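PDB 6MGD: capsular polysaccharide export system protein KpsC from Thermosulfurimonas dismutans, which transfers Kdo in beta(2,7) linkage, probably from CMP-Kdo, in building the glycolipid anchor of capsular polysaccharide. Local coordinates for residues D36-K41 against N59-V64; I85-V90 against I315-N320; I156-Q161 against K183-H188; T177-L182 against P213-K218; A293-P298 against I309-A314. One frame throughout, in Å; residues are numbered along the deposited sequence.

Contact 1: residues D36-K41 against N59-V64; sequences DLCQKK and NFNKSV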
# COMPACT_ATOMS: atom_id res chain seq x y z
N ASP A 36 -18.19 4.27 -26.33
CA ASP A 36 -18.91 5.27 -27.10
C ASP A 36 -18.24 6.63 -27.00
O ASP A 36 -18.08 7.33 -28.01
CB ASP A 36 -20.36 5.37 -26.62
CG ASP A 36 -21.12 4.07 -26.79
OD1 ASP A 36 -20.83 3.32 -27.75
OD2 ASP A 36 -22.02 3.80 -25.96
N LEU A 37 -17.83 7.02 -25.79
CA LEU A 37 -17.22 8.33 -25.60
C LEU A 37 -15.84 8.42 -26.24
O LEU A 37 -15.44 9.50 -26.70
CB LEU A 37 -17.13 8.66 -24.11
CG LEU A 37 -16.55 10.02 -23.72
CD1 LEU A 37 -17.43 11.15 -24.25
CD2 LEU A 37 -16.38 10.12 -22.21
N CYS A 38 -15.11 7.30 -26.30
CA CYS A 38 -13.74 7.33 -26.80
C CYS A 38 -13.69 7.69 -28.28
O CYS A 38 -13.02 8.64 -28.68
CB CYS A 38 -13.06 5.98 -26.54
SG CYS A 38 -11.30 5.97 -26.95
N GLN A 39 -14.41 6.93 -29.12
CA GLN A 39 -14.44 7.25 -30.54
C GLN A 39 -15.16 8.56 -30.82
O GLN A 39 -15.05 9.08 -31.94
CB GLN A 39 -15.09 6.11 -31.33
CG GLN A 39 -16.61 6.18 -31.40
CD GLN A 39 -17.19 5.17 -32.38
OE1 GLN A 39 -16.68 4.05 -32.51
NE2 GLN A 39 -18.24 5.56 -33.09
N LYS A 40 -15.87 9.11 -29.84
CA LYS A 40 -16.54 10.39 -30.00
C LYS A 40 -15.58 11.56 -29.79
O LYS A 40 -15.79 12.63 -30.37
CB LYS A 40 -17.71 10.49 -29.02
CG LYS A 40 -18.68 11.62 -29.29
CD LYS A 40 -19.76 11.67 -28.22
CE LYS A 40 -20.43 10.32 -28.05
NZ LYS A 40 -21.35 10.29 -26.87
N LYS A 41 -14.54 11.37 -28.98
CA LYS A 41 -13.56 12.42 -28.70
C LYS A 41 -12.15 12.03 -29.12
O LYS A 41 -11.21 12.79 -28.86
CB LYS A 41 -13.58 12.78 -27.21
CG LYS A 41 -14.86 13.47 -26.76
CD LYS A 41 -14.80 13.83 -25.29
CE LYS A 41 -15.99 14.69 -24.89
NZ LYS A 41 -15.98 16.00 -25.58
N ASN A 59 -11.33 -4.83 -20.86
CA ASN A 59 -10.16 -4.17 -21.43
C ASN A 59 -10.61 -3.21 -22.53
O ASN A 59 -11.49 -3.55 -23.33
CB ASN A 59 -9.16 -5.18 -22.00
CG ASN A 59 -8.68 -6.18 -20.95
OD1 ASN A 59 -8.57 -5.86 -19.77
ND2 ASN A 59 -8.38 -7.40 -21.39
N PHE A 60 -10.02 -2.02 -22.54
CA PHE A 60 -10.30 -1.00 -23.53
C PHE A 60 -9.12 -0.85 -24.48
O PHE A 60 -8.00 -1.27 -24.19
CB PHE A 60 -10.61 0.34 -22.87
CG PHE A 60 -11.72 0.28 -21.86
CD1 PHE A 60 -11.47 0.58 -20.52
CD2 PHE A 60 -12.99 -0.09 -22.24
CE1 PHE A 60 -12.49 0.52 -19.59
CE2 PHE A 60 -14.01 -0.16 -21.31
CZ PHE A 60 -13.76 0.15 -19.98
N ASN A 61 -9.39 -0.23 -25.63
CA ASN A 61 -8.33 0.02 -26.60
C ASN A 61 -7.34 1.06 -26.06
O ASN A 61 -7.58 1.71 -25.03
CB ASN A 61 -8.92 0.49 -27.93
CG ASN A 61 -9.80 1.71 -27.77
OD1 ASN A 61 -9.30 2.84 -27.69
ND2 ASN A 61 -11.11 1.51 -27.74
N LYS A 62 -6.22 1.21 -26.76
CA LYS A 62 -5.13 2.05 -26.27
C LYS A 62 -5.49 3.53 -26.21
O LYS A 62 -4.77 4.30 -25.56
CB LYS A 62 -3.88 1.85 -27.13
CG LYS A 62 -2.58 2.15 -26.39
CD LYS A 62 -1.37 1.60 -27.12
CE LYS A 62 -0.70 2.65 -27.99
NZ LYS A 62 0.61 2.17 -28.51
N SER A 63 -6.58 3.96 -26.86
CA SER A 63 -7.00 5.35 -26.78
C SER A 63 -7.71 5.69 -25.48
O SER A 63 -7.93 6.87 -25.20
CB SER A 63 -7.90 5.70 -27.97
OG SER A 63 -7.18 5.65 -29.19
N VAL A 64 -8.08 4.69 -24.68
CA VAL A 64 -8.66 4.92 -23.36
C VAL A 64 -7.52 4.89 -22.36
O VAL A 64 -7.07 3.82 -21.94
CB VAL A 64 -9.74 3.89 -23.03
CG1 VAL A 64 -10.32 4.16 -21.65
CG2 VAL A 64 -10.84 3.90 -24.08

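Contact 2: residues I85-V90 against I315-N320; sequences IPISLV and IFELVN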
# COMPACT_ATOMS: atom_id res chain seq x y z
N ILE A 85 -11.24 11.91 5.25
CA ILE A 85 -11.10 12.68 4.01
C ILE A 85 -9.65 12.61 3.59
O ILE A 85 -8.78 13.19 4.27
CB ILE A 85 -11.58 14.13 4.19
CG1 ILE A 85 -11.13 15.00 3.00
CG2 ILE A 85 -11.13 14.71 5.53
CD1 ILE A 85 -11.75 14.59 1.68
N PRO A 86 -9.30 11.89 2.52
CA PRO A 86 -7.90 11.57 2.26
C PRO A 86 -7.06 12.82 2.02
O PRO A 86 -7.46 13.74 1.30
CB PRO A 86 -7.96 10.69 1.01
CG PRO A 86 -9.36 10.15 0.98
CD PRO A 86 -10.21 11.24 1.56
N ILE A 87 -5.88 12.84 2.64
CA ILE A 87 -4.88 13.85 2.32
C ILE A 87 -3.96 13.39 1.19
O ILE A 87 -3.33 14.23 0.53
CB ILE A 87 -4.07 14.23 3.57
CG1 ILE A 87 -3.37 15.58 3.37
CG2 ILE A 87 -3.04 13.15 3.89
CD1 ILE A 87 -2.73 16.13 4.62
N SER A 88 -3.88 12.08 0.95
CA SER A 88 -3.03 11.52 -0.08
C SER A 88 -3.86 10.65 -1.02
O SER A 88 -4.77 9.95 -0.57
CB SER A 88 -1.89 10.70 0.52
OG SER A 88 -0.96 10.30 -0.47
N LEU A 89 -3.53 10.71 -2.30
CA LEU A 89 -4.18 9.88 -3.31
C LEU A 89 -3.12 9.32 -4.24
O LEU A 89 -2.13 9.99 -4.55
CB LEU A 89 -5.22 10.67 -4.12
CG LEU A 89 -6.05 9.86 -5.11
CD1 LEU A 89 -6.95 8.87 -4.38
CD2 LEU A 89 -6.87 10.78 -6.00
N VAL A 90 -3.32 8.08 -4.68
CA VAL A 90 -2.42 7.40 -5.61
C VAL A 90 -3.09 7.35 -6.97
O VAL A 90 -4.23 6.88 -7.10
CB VAL A 90 -2.07 5.98 -5.11
CG1 VAL A 90 -1.61 5.12 -6.27
CG2 VAL A 90 -1.00 6.05 -4.03
N ILE A 315 2.27 15.42 6.49
CA ILE A 315 2.50 14.90 7.83
C ILE A 315 2.30 16.00 8.87
O ILE A 315 1.68 15.77 9.91
CB ILE A 315 3.89 14.26 7.93
CG1 ILE A 315 3.97 13.02 7.04
CG2 ILE A 315 4.23 13.92 9.38
CD1 ILE A 315 5.32 12.33 7.08
N PHE A 316 2.80 17.20 8.58
CA PHE A 316 2.62 18.32 9.50
C PHE A 316 1.14 18.62 9.72
O PHE A 316 0.73 18.96 10.83
CB PHE A 316 3.34 19.56 8.98
CG PHE A 316 4.84 19.43 8.94
CD1 PHE A 316 5.50 18.63 9.86
CD2 PHE A 316 5.58 20.10 7.99
CE1 PHE A 316 6.88 18.51 9.83
CE2 PHE A 316 6.96 19.98 7.95
CZ PHE A 316 7.61 19.19 8.87
N GLU A 317 0.33 18.50 8.66
CA GLU A 317 -1.10 18.77 8.80
C GLU A 317 -1.78 17.70 9.65
O GLU A 317 -2.61 18.02 10.51
CB GLU A 317 -1.75 18.86 7.43
CG GLU A 317 -2.17 20.27 7.05
CD GLU A 317 -2.77 20.37 5.67
OE1 GLU A 317 -3.74 19.63 5.38
OE2 GLU A 317 -2.26 21.18 4.86
N LEU A 318 -1.44 16.43 9.43
CA LEU A 318 -2.00 15.35 10.23
C LEU A 318 -1.49 15.42 11.66
O LEU A 318 -2.22 15.11 12.61
CB LEU A 318 -1.67 14.00 9.61
CG LEU A 318 -2.72 13.33 8.73
CD1 LEU A 318 -3.59 14.36 8.03
CD2 LEU A 318 -2.05 12.44 7.70
N VAL A 319 -0.23 15.82 11.83
CA VAL A 319 0.34 15.95 13.16
C VAL A 319 -0.32 17.10 13.93
O VAL A 319 -0.66 16.96 15.11
CB VAL A 319 1.87 16.13 13.05
CG1 VAL A 319 2.39 16.75 14.27
CG2 VAL A 319 2.55 14.79 12.86
N ASN A 320 -0.54 18.23 13.26
CA ASN A 320 -1.25 19.34 13.89
C ASN A 320 -2.76 19.12 13.97
O ASN A 320 -3.46 19.94 14.57
CB ASN A 320 -0.96 20.65 13.14
CG ASN A 320 0.39 21.23 13.49
OD1 ASN A 320 0.56 21.83 14.56
ND2 ASN A 320 1.36 21.06 12.60

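Contact 3: residues I156-Q161 against K183-H188; sequences IVVPGQ and KSVREH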
# COMPACT_ATOMS: atom_id res chain seq x y z
N ILE A 156 8.01 -12.98 16.89
CA ILE A 156 7.51 -12.76 15.54
C ILE A 156 6.07 -12.26 15.62
O ILE A 156 5.27 -12.81 16.39
CB ILE A 156 7.61 -14.04 14.68
CG1 ILE A 156 9.07 -14.40 14.40
CG2 ILE A 156 6.87 -13.87 13.36
CD1 ILE A 156 9.24 -15.55 13.41
N VAL A 157 5.76 -11.21 14.86
CA VAL A 157 4.41 -10.64 14.80
C VAL A 157 3.87 -10.84 13.39
O VAL A 157 4.60 -10.67 12.40
CB VAL A 157 4.39 -9.15 15.19
CG1 VAL A 157 5.21 -8.31 14.22
CG2 VAL A 157 2.96 -8.62 15.28
N VAL A 158 2.60 -11.20 13.29
CA VAL A 158 1.93 -11.43 12.01
C VAL A 158 0.64 -10.63 11.99
O VAL A 158 -0.31 -10.95 12.72
CB VAL A 158 1.66 -12.92 11.77
CG1 VAL A 158 0.80 -13.12 10.53
CG2 VAL A 158 2.97 -13.69 11.63
N PRO A 159 0.54 -9.57 11.17
CA PRO A 159 -0.71 -8.81 11.07
C PRO A 159 -1.65 -9.48 10.09
O PRO A 159 -1.31 -9.69 8.92
CB PRO A 159 -0.24 -7.44 10.55
CG PRO A 159 0.99 -7.74 9.77
CD PRO A 159 1.65 -8.94 10.43
N GLY A 160 -2.84 -9.84 10.57
CA GLY A 160 -3.84 -10.40 9.69
C GLY A 160 -4.41 -9.37 8.73
O GLY A 160 -4.43 -8.17 9.01
N GLN A 161 -4.89 -9.85 7.59
CA GLN A 161 -5.49 -9.01 6.57
C GLN A 161 -6.92 -9.47 6.30
O GLN A 161 -7.31 -10.58 6.67
CB GLN A 161 -4.70 -9.04 5.26
CG GLN A 161 -3.27 -8.54 5.37
CD GLN A 161 -2.54 -8.59 4.04
OE1 GLN A 161 -1.37 -8.96 3.96
NE2 GLN A 161 -3.24 -8.21 2.97
N LYS A 183 0.27 -20.72 9.13
CA LYS A 183 0.87 -22.03 8.92
C LYS A 183 2.29 -21.89 8.37
O LYS A 183 3.25 -22.40 8.95
CB LYS A 183 0.01 -22.87 7.97
CG LYS A 183 -1.10 -23.65 8.66
CD LYS A 183 -1.93 -24.43 7.65
CE LYS A 183 -1.05 -25.23 6.70
NZ LYS A 183 -0.16 -26.18 7.43
N SER A 184 2.43 -21.17 7.25
CA SER A 184 3.74 -21.01 6.63
C SER A 184 4.72 -20.29 7.55
O SER A 184 5.92 -20.58 7.51
CB SER A 184 3.60 -20.24 5.32
OG SER A 184 4.86 -20.05 4.71
N VAL A 185 4.24 -19.36 8.38
CA VAL A 185 5.13 -18.67 9.30
C VAL A 185 5.71 -19.64 10.32
O VAL A 185 6.90 -19.61 10.63
CB VAL A 185 4.40 -17.50 9.99
CG1 VAL A 185 5.23 -16.96 11.16
CG2 VAL A 185 4.12 -16.38 9.00
N ARG A 186 4.87 -20.54 10.85
CA ARG A 186 5.34 -21.48 11.85
C ARG A 186 6.28 -22.51 11.25
O ARG A 186 7.27 -22.91 11.88
CB ARG A 186 4.17 -22.16 12.55
CG ARG A 186 4.60 -23.26 13.52
CD ARG A 186 3.89 -23.16 14.86
NE ARG A 186 4.19 -21.92 15.58
CZ ARG A 186 5.29 -21.73 16.31
NH1 ARG A 186 6.19 -22.69 16.42
NH2 ARG A 186 5.48 -20.58 16.93
N GLU A 187 6.00 -22.97 10.02
CA GLU A 187 6.86 -23.98 9.40
C GLU A 187 8.28 -23.45 9.22
O GLU A 187 9.25 -24.20 9.41
CB GLU A 187 6.29 -24.42 8.05
CG GLU A 187 4.81 -24.81 8.05
CD GLU A 187 4.52 -26.16 8.70
OE1 GLU A 187 5.08 -26.46 9.78
OE2 GLU A 187 3.71 -26.92 8.12
N HIS A 188 8.42 -22.17 8.88
CA HIS A 188 9.75 -21.59 8.71
C HIS A 188 10.38 -21.18 10.04
O HIS A 188 11.60 -20.99 10.09
CB HIS A 188 9.68 -20.37 7.78
CG HIS A 188 9.37 -20.72 6.36
ND1 HIS A 188 8.09 -20.89 5.89
CD2 HIS A 188 10.19 -20.93 5.30
CE1 HIS A 188 8.12 -21.19 4.60
NE2 HIS A 188 9.39 -21.22 4.22

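Contact 4: residues T177-L182 against P213-K218; sequences TNLELL and PGELLK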
# COMPACT_ATOMS: atom_id res chain seq x y z
N THR A 177 -4.67 -17.05 2.42
CA THR A 177 -5.44 -16.92 3.65
C THR A 177 -4.52 -16.60 4.81
O THR A 177 -3.30 -16.79 4.74
CB THR A 177 -6.25 -18.19 3.96
OG1 THR A 177 -5.35 -19.30 4.12
CG2 THR A 177 -7.23 -18.49 2.84
N ASN A 178 -5.11 -16.11 5.90
CA ASN A 178 -4.34 -15.88 7.12
C ASN A 178 -3.89 -17.19 7.73
O ASN A 178 -2.78 -17.29 8.27
CB ASN A 178 -5.16 -15.07 8.13
CG ASN A 178 -5.63 -13.74 7.58
OD1 ASN A 178 -4.84 -12.83 7.35
ND2 ASN A 178 -6.94 -13.62 7.37
N LEU A 179 -4.73 -18.22 7.65
CA LEU A 179 -4.38 -19.52 8.22
C LEU A 179 -3.18 -20.13 7.51
O LEU A 179 -2.27 -20.66 8.15
CB LEU A 179 -5.58 -20.47 8.16
CG LEU A 179 -6.87 -20.03 8.87
CD1 LEU A 179 -7.74 -19.14 7.99
CD2 LEU A 179 -7.65 -21.24 9.36
N GLU A 180 -3.17 -20.06 6.17
CA GLU A 180 -2.01 -20.52 5.42
C GLU A 180 -0.79 -19.65 5.71
O GLU A 180 0.34 -20.16 5.73
CB GLU A 180 -2.32 -20.53 3.92
CG GLU A 180 -3.20 -21.68 3.48
CD GLU A 180 -2.57 -23.03 3.75
OE1 GLU A 180 -3.20 -23.86 4.44
OE2 GLU A 180 -1.44 -23.26 3.28
N LEU A 181 -0.99 -18.35 5.92
CA LEU A 181 0.12 -17.50 6.32
C LEU A 181 0.66 -17.92 7.68
O LEU A 181 1.87 -18.17 7.83
CB LEU A 181 -0.32 -16.03 6.35
CG LEU A 181 0.71 -15.05 6.89
CD1 LEU A 181 2.00 -15.11 6.08
CD2 LEU A 181 0.16 -13.63 6.91
N LEU A 182 -0.21 -18.01 8.68
CA LEU A 182 0.22 -18.45 10.01
C LEU A 182 0.82 -19.84 9.96
O LEU A 182 1.79 -20.13 10.68
CB LEU A 182 -0.96 -18.40 10.98
CG LEU A 182 -1.37 -17.00 11.44
CD1 LEU A 182 -2.59 -17.06 12.34
CD2 LEU A 182 -0.20 -16.33 12.15
N PRO A 213 -10.20 -18.93 15.28
CA PRO A 213 -9.53 -18.63 16.55
C PRO A 213 -8.87 -19.87 17.17
O PRO A 213 -7.71 -19.81 17.56
CB PRO A 213 -10.66 -18.11 17.43
CG PRO A 213 -11.91 -18.64 16.82
CD PRO A 213 -11.65 -18.68 15.35
N GLY A 214 -9.63 -20.96 17.27
CA GLY A 214 -9.07 -22.19 17.82
C GLY A 214 -8.03 -22.82 16.91
O GLY A 214 -7.00 -23.32 17.38
N GLU A 215 -8.29 -22.81 15.60
CA GLU A 215 -7.32 -23.33 14.64
C GLU A 215 -6.18 -22.36 14.38
O GLU A 215 -5.14 -22.77 13.86
CB GLU A 215 -8.03 -23.68 13.33
CG GLU A 215 -8.78 -22.52 12.69
CD GLU A 215 -9.72 -22.97 11.59
OE1 GLU A 215 -10.89 -22.53 11.58
OE2 GLU A 215 -9.29 -23.78 10.74
N LEU A 216 -6.36 -21.08 14.72
CA LEU A 216 -5.25 -20.13 14.62
C LEU A 216 -4.18 -20.43 15.67
O LEU A 216 -2.98 -20.37 15.38
CB LEU A 216 -5.77 -18.70 14.77
CG LEU A 216 -6.76 -18.19 13.73
CD1 LEU A 216 -7.26 -16.81 14.12
CD2 LEU A 216 -6.12 -18.15 12.35
N LEU A 217 -4.61 -20.75 16.89
CA LEU A 217 -3.69 -21.03 17.99
C LEU A 217 -2.87 -22.30 17.78
O LEU A 217 -1.87 -22.49 18.48
CB LEU A 217 -4.46 -21.14 19.31
CG LEU A 217 -4.97 -19.82 19.90
CD1 LEU A 217 -5.84 -20.08 21.12
CD2 LEU A 217 -3.80 -18.92 20.27
N LYS A 218 -3.25 -23.16 16.84
CA LYS A 218 -2.43 -24.33 16.54
C LYS A 218 -1.16 -23.98 15.78
O LYS A 218 -0.33 -24.86 15.53
CB LYS A 218 -3.24 -25.36 15.75
CG LYS A 218 -4.42 -25.92 16.54
CD LYS A 218 -4.94 -27.23 15.95
CE LYS A 218 -5.67 -27.01 14.64
NZ LYS A 218 -6.31 -28.26 14.16

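Contact 5: residues A293-P298 against I309-A314; sequences ALLLYP and ISAEEA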
# COMPACT_ATOMS: atom_id res chain seq x y z
N ALA A 293 8.09 5.70 -2.91
CA ALA A 293 6.74 5.30 -2.52
C ALA A 293 5.97 6.45 -1.86
O ALA A 293 4.76 6.57 -2.07
CB ALA A 293 6.80 4.10 -1.58
N LEU A 294 6.65 7.28 -1.07
CA LEU A 294 5.98 8.31 -0.29
C LEU A 294 6.07 9.70 -0.89
O LEU A 294 5.12 10.49 -0.76
CB LEU A 294 6.55 8.36 1.13
CG LEU A 294 6.12 7.23 2.07
CD1 LEU A 294 6.72 7.41 3.45
CD2 LEU A 294 4.60 7.18 2.15
N LEU A 295 7.17 10.04 -1.56
CA LEU A 295 7.41 11.40 -2.01
C LEU A 295 6.98 11.65 -3.46
O LEU A 295 6.37 12.69 -3.74
CB LEU A 295 8.89 11.76 -1.84
CG LEU A 295 9.33 12.36 -0.50
CD1 LEU A 295 8.87 11.51 0.68
CD2 LEU A 295 10.83 12.56 -0.46
N LEU A 296 7.29 10.74 -4.38
CA LEU A 296 6.99 10.93 -5.79
C LEU A 296 5.71 10.25 -6.25
O LEU A 296 4.96 10.83 -7.04
CB LEU A 296 8.16 10.42 -6.65
CG LEU A 296 9.48 11.19 -6.56
CD1 LEU A 296 10.59 10.41 -7.25
CD2 LEU A 296 9.33 12.57 -7.18
N TYR A 297 5.44 9.04 -5.76
CA TYR A 297 4.32 8.26 -6.29
C TYR A 297 2.96 8.86 -5.95
O TYR A 297 2.15 9.05 -6.87
CB TYR A 297 4.44 6.81 -5.81
CG TYR A 297 3.41 5.85 -6.37
CD1 TYR A 297 3.25 5.68 -7.74
CD2 TYR A 297 2.62 5.09 -5.51
CE1 TYR A 297 2.32 4.79 -8.25
CE2 TYR A 297 1.69 4.20 -6.01
CZ TYR A 297 1.54 4.06 -7.38
OH TYR A 297 0.61 3.17 -7.87
N PRO A 298 2.63 9.16 -4.69
CA PRO A 298 1.28 9.64 -4.39
C PRO A 298 1.17 11.15 -4.45
O PRO A 298 2.14 11.89 -4.28
CB PRO A 298 1.05 9.13 -2.96
CG PRO A 298 2.41 8.68 -2.44
CD PRO A 298 3.43 9.09 -3.46
N ILE A 309 0.48 19.92 -1.72
CA ILE A 309 1.52 20.09 -0.73
C ILE A 309 2.47 18.90 -0.80
O ILE A 309 2.17 17.87 -1.41
CB ILE A 309 0.95 20.25 0.70
CG1 ILE A 309 0.20 18.98 1.11
CG2 ILE A 309 0.04 21.46 0.78
CD1 ILE A 309 -0.39 19.04 2.51
N SER A 310 3.62 19.05 -0.16
CA SER A 310 4.59 17.96 -0.11
C SER A 310 4.18 16.92 0.93
O SER A 310 3.29 17.15 1.76
CB SER A 310 5.99 18.50 0.21
OG SER A 310 6.06 18.97 1.54
N ALA A 311 4.82 15.76 0.86
CA ALA A 311 4.55 14.71 1.83
C ALA A 311 4.88 15.16 3.24
O ALA A 311 4.25 14.70 4.21
CB ALA A 311 5.34 13.44 1.47
N GLU A 312 5.86 16.05 3.39
CA GLU A 312 6.20 16.56 4.72
C GLU A 312 5.11 17.48 5.25
O GLU A 312 4.72 17.39 6.42
CB GLU A 312 7.54 17.28 4.67
CG GLU A 312 8.68 16.45 4.09
CD GLU A 312 8.81 16.60 2.59
OE1 GLU A 312 9.87 17.06 2.12
OE2 GLU A 312 7.84 16.27 1.87
N GLU A 313 4.59 18.37 4.39
CA GLU A 313 3.50 19.24 4.80
C GLU A 313 2.23 18.44 5.10
O GLU A 313 1.43 18.85 5.94
CB GLU A 313 3.23 20.29 3.72
CG GLU A 313 4.39 21.26 3.52
CD GLU A 313 4.19 22.18 2.32
OE1 GLU A 313 3.98 21.67 1.20
OE2 GLU A 313 4.26 23.42 2.50
N ALA A 314 2.05 17.31 4.43
CA ALA A 314 0.92 16.44 4.73
C ALA A 314 1.06 15.83 6.12
O ALA A 314 0.07 15.72 6.86
CB ALA A 314 0.80 15.34 3.67
O HOH W 1 6.28 15.10 -1.64

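Contact 1: residues D36-K41 against N59-V64
One cysteine carries this contact, mainly through its sulfur: C38 SG is the sole atom of helix residues D36-K41 that comes within 3.8 Å of the loop N59-V64, and it meets three residues there. With SG anti to the backbone N (chi1 -173°), the thiol is swung off the helix toward the loop. Its two nearest neighbours are carbon, S63 CB at 3.6 Å from SG and V64 CG2 also at 3.6 Å from SG. V64 CG2 also lies 3.9 Å from C38 CB, so V64 packs along the cysteine side chain while S63 meets its end. The third neighbour is polar: N61 OD1 stands 3.8 Å from C38 SG, a van der Waals approach with no hydrogen bond across the segments.

That carbonyl oxygen is engaged inside its own loop. N61 OD1 accepts from S63 N over 3.1 Å, with a bent N-H...O angle of 136° and the donor tilted 16° from the carbonyl plane. A backbone bond of 3.0 Å from V64 N to N61 O closes a type I turn over the same residues. C38 and V64 are buried, whereas N61 lies at the exposed margin. V64 also packs on I44 and L46. An Asx turn within a beta turn thus leads into strand 64-71, whose first residue V64 packs on V34 of helix 31-41, consistent with the helix-on-sheet packing of the N-terminal Rossmann-like domain of a GT-B fold.

Contact 2: residues I85-V90 against I315-N320
I87, itself buried, sets its methyls against L318 and E317 of a helix face that is partly exposed at both residues. On the apolar side the two branched chains run alongside one another, pointing opposite ways, which pairs their methyls twice: I87 CD1 lies 3.9 Å from L318 CD1, and I87 CG2 lies 4.0 Å from L318 CD2. Both methyls of the leucine are therefore occupied by one isoleucine. The reach of I87 comes from its extended chain, CG1 anti to the backbone N (chi1 -161°) and CD1 anti again (chi2 171°), which carries CD1 out to the helix.

These residues join two parts of the chain more than 220 residues apart: I87 immediately precedes strand 88-92 of the N-terminal mixed sheet, and L318 belongs to the C-terminal helix 311-322. Such a return of the C-terminal helix onto the N-terminal domain is a recognised feature of the GT-B fold, to whose clan this protein belongs.

Toward E317 the packing changes character. I87 CD1 rests 4.0 Å from E317 CB and 3.7 Å from E317 OE1, a van der Waals approach with no hydrogen bond to I87. The carboxylate's polar needs are met by the loop beyond strand 298-300, where L303 N bonds OE1 and S302 OG bonds OE2, so both oxygens are held while the methyl lies against one of them. L318 continues onto L79.

Contact 3: residues I156-Q161 against K183-H188
V185 is the hub of this buried contact, lying over the strand residues V158 and I156, whose side chains point to the same face of the sheet. It gives up 58 Å² to the strand, against 26 Å² for V158 and 19 Å² for I156. The V185-V158 pair meets tip to tip: V158 CG2 approaches V185 CG2 at 3.9 Å and V185 CG1 at 4.0 Å, so a single methyl faces the fork of the opposite valine. In V158 that methyl is anti to the carbonyl carbon, while CG1 is anti to the backbone N (chi1 172°) and is turned to L181 and L182, one helical turn earlier.

The second branch of V185 is shared. Besides touching V158, CG1 lies 4.1 Å from I156 CG2, where the two side chains pass flank to flank with their ends directed oppositely. Strand 155-159 sits within the parallel C-terminal sheet, between strands 193-197 and 238-241, and helix 178-188 lies in the connection from it to strand 193-197. This is a beta-alpha-beta crossover of a Rossmann-like domain, with V185 also resting on I194 of the next strand.

The polar rim of the helix is arranged apart from these methyls. H188 ND1 donates to S184 O over 2.7 Å at 174°, with the acceptor in the imidazole plane, and H188 N reaches the same oxygen from the opposite face of its carbonyl. R186 bonds through NE to F219 O and through NH2 to A192 O.

Contact 4: residues T177-L182 against P213-K218
Two leucines, L179 and L182, one helical turn apart, meet L216 and E215 of the loop P213-K218. The first segment begins with T177, the N-cap of helix 178-188: its OG1 accepts from E180 N over 3.1 Å at 161°, a nearly straight bond that fixes the first turn. N178 follows, its OD1 accepting from Q161 N.

L179 makes the first touch. Its CG is anti to the carbonyl carbon (chi1 -59°), and CD2 is carried to the side chain of E215, crossing it obliquely. CD2 lies 3.3 Å from E215 OE2, with CD and CG of the same glutamate close behind, so this methyl rests along the outer part of an extended side chain rather than against its acid alone. L179 also crosses L216 at about a right angle, CG to L216 CD2 at 4.0 Å.

L182 completes the patch, its CD1 meeting L216 CD2 at 3.7 Å. One methyl of L216 is thereby seated between two leucines of the helix, and L216 yields the largest area to the contact, 66 Å². L179 is partly exposed, L182 buried.

Beyond the two segments, Y196 of strand 193-197 touches both L182 and L216, L182 reaches V158 of strand 155-159, and L216 touches I223. The contact therefore binds helix 178-188 to the loop that leads into edge strand 222-223 of the parallel sheet.

Contact 5: residues A293-P298 against I309-A314
L295 turns its CG away from the carbonyl carbon (chi1 -89°, chi2 52°), and this carries CD1 to 4.1 Å from A311 CB. The same alanine methyl has a polar neighbour, L294 O, at 3.7 Å from CB; that oxygen accepts from Y300 OH, so the methyl lies beside a carbonyl already engaged. The small side chain allows close backbones, with L295 CA and A311 CA 5.8 Å apart.

A water links the two helices: it donates to L295 O over 3.2 Å and accepts from A311 N at 3.0 Å, serving a first-turn N-H of helix 311-322. Here the last residues of helix 286-296, which has a pi-type turn, meet the start of the C-terminal helix across a connection containing strand 298-300. A capping box opens the latter: E313 N donates to S310 OG over 3.3 Å, and S310 N donates at 172° to the anti lone pair of E313 OE1. Next to A311, E312 forms a salt bridge with R122, on which L295 also packs.

Contacts 3 and 5 are buried; contacts 1, 2 and 4 each combine buried residues with more exposed ones. Contacts 3 and 4 share helix 178-188, about 8 Å apart between centres, one on the sheet and one on a flanking loop, and they touch each other. Contacts 2 and 5 share helix 311-322, about 9 Å apart between centres, and pack through V90 and Y297. Contact 1 stands alone, its centre about 45 Å from that of contact 3 across the centre of the chain. None has a direct hydrogen bond between its segments: methyls dominate contact 3, carboxylates border contacts 2 and 4, sulfur serves contact 1, and a water bridges contact 5.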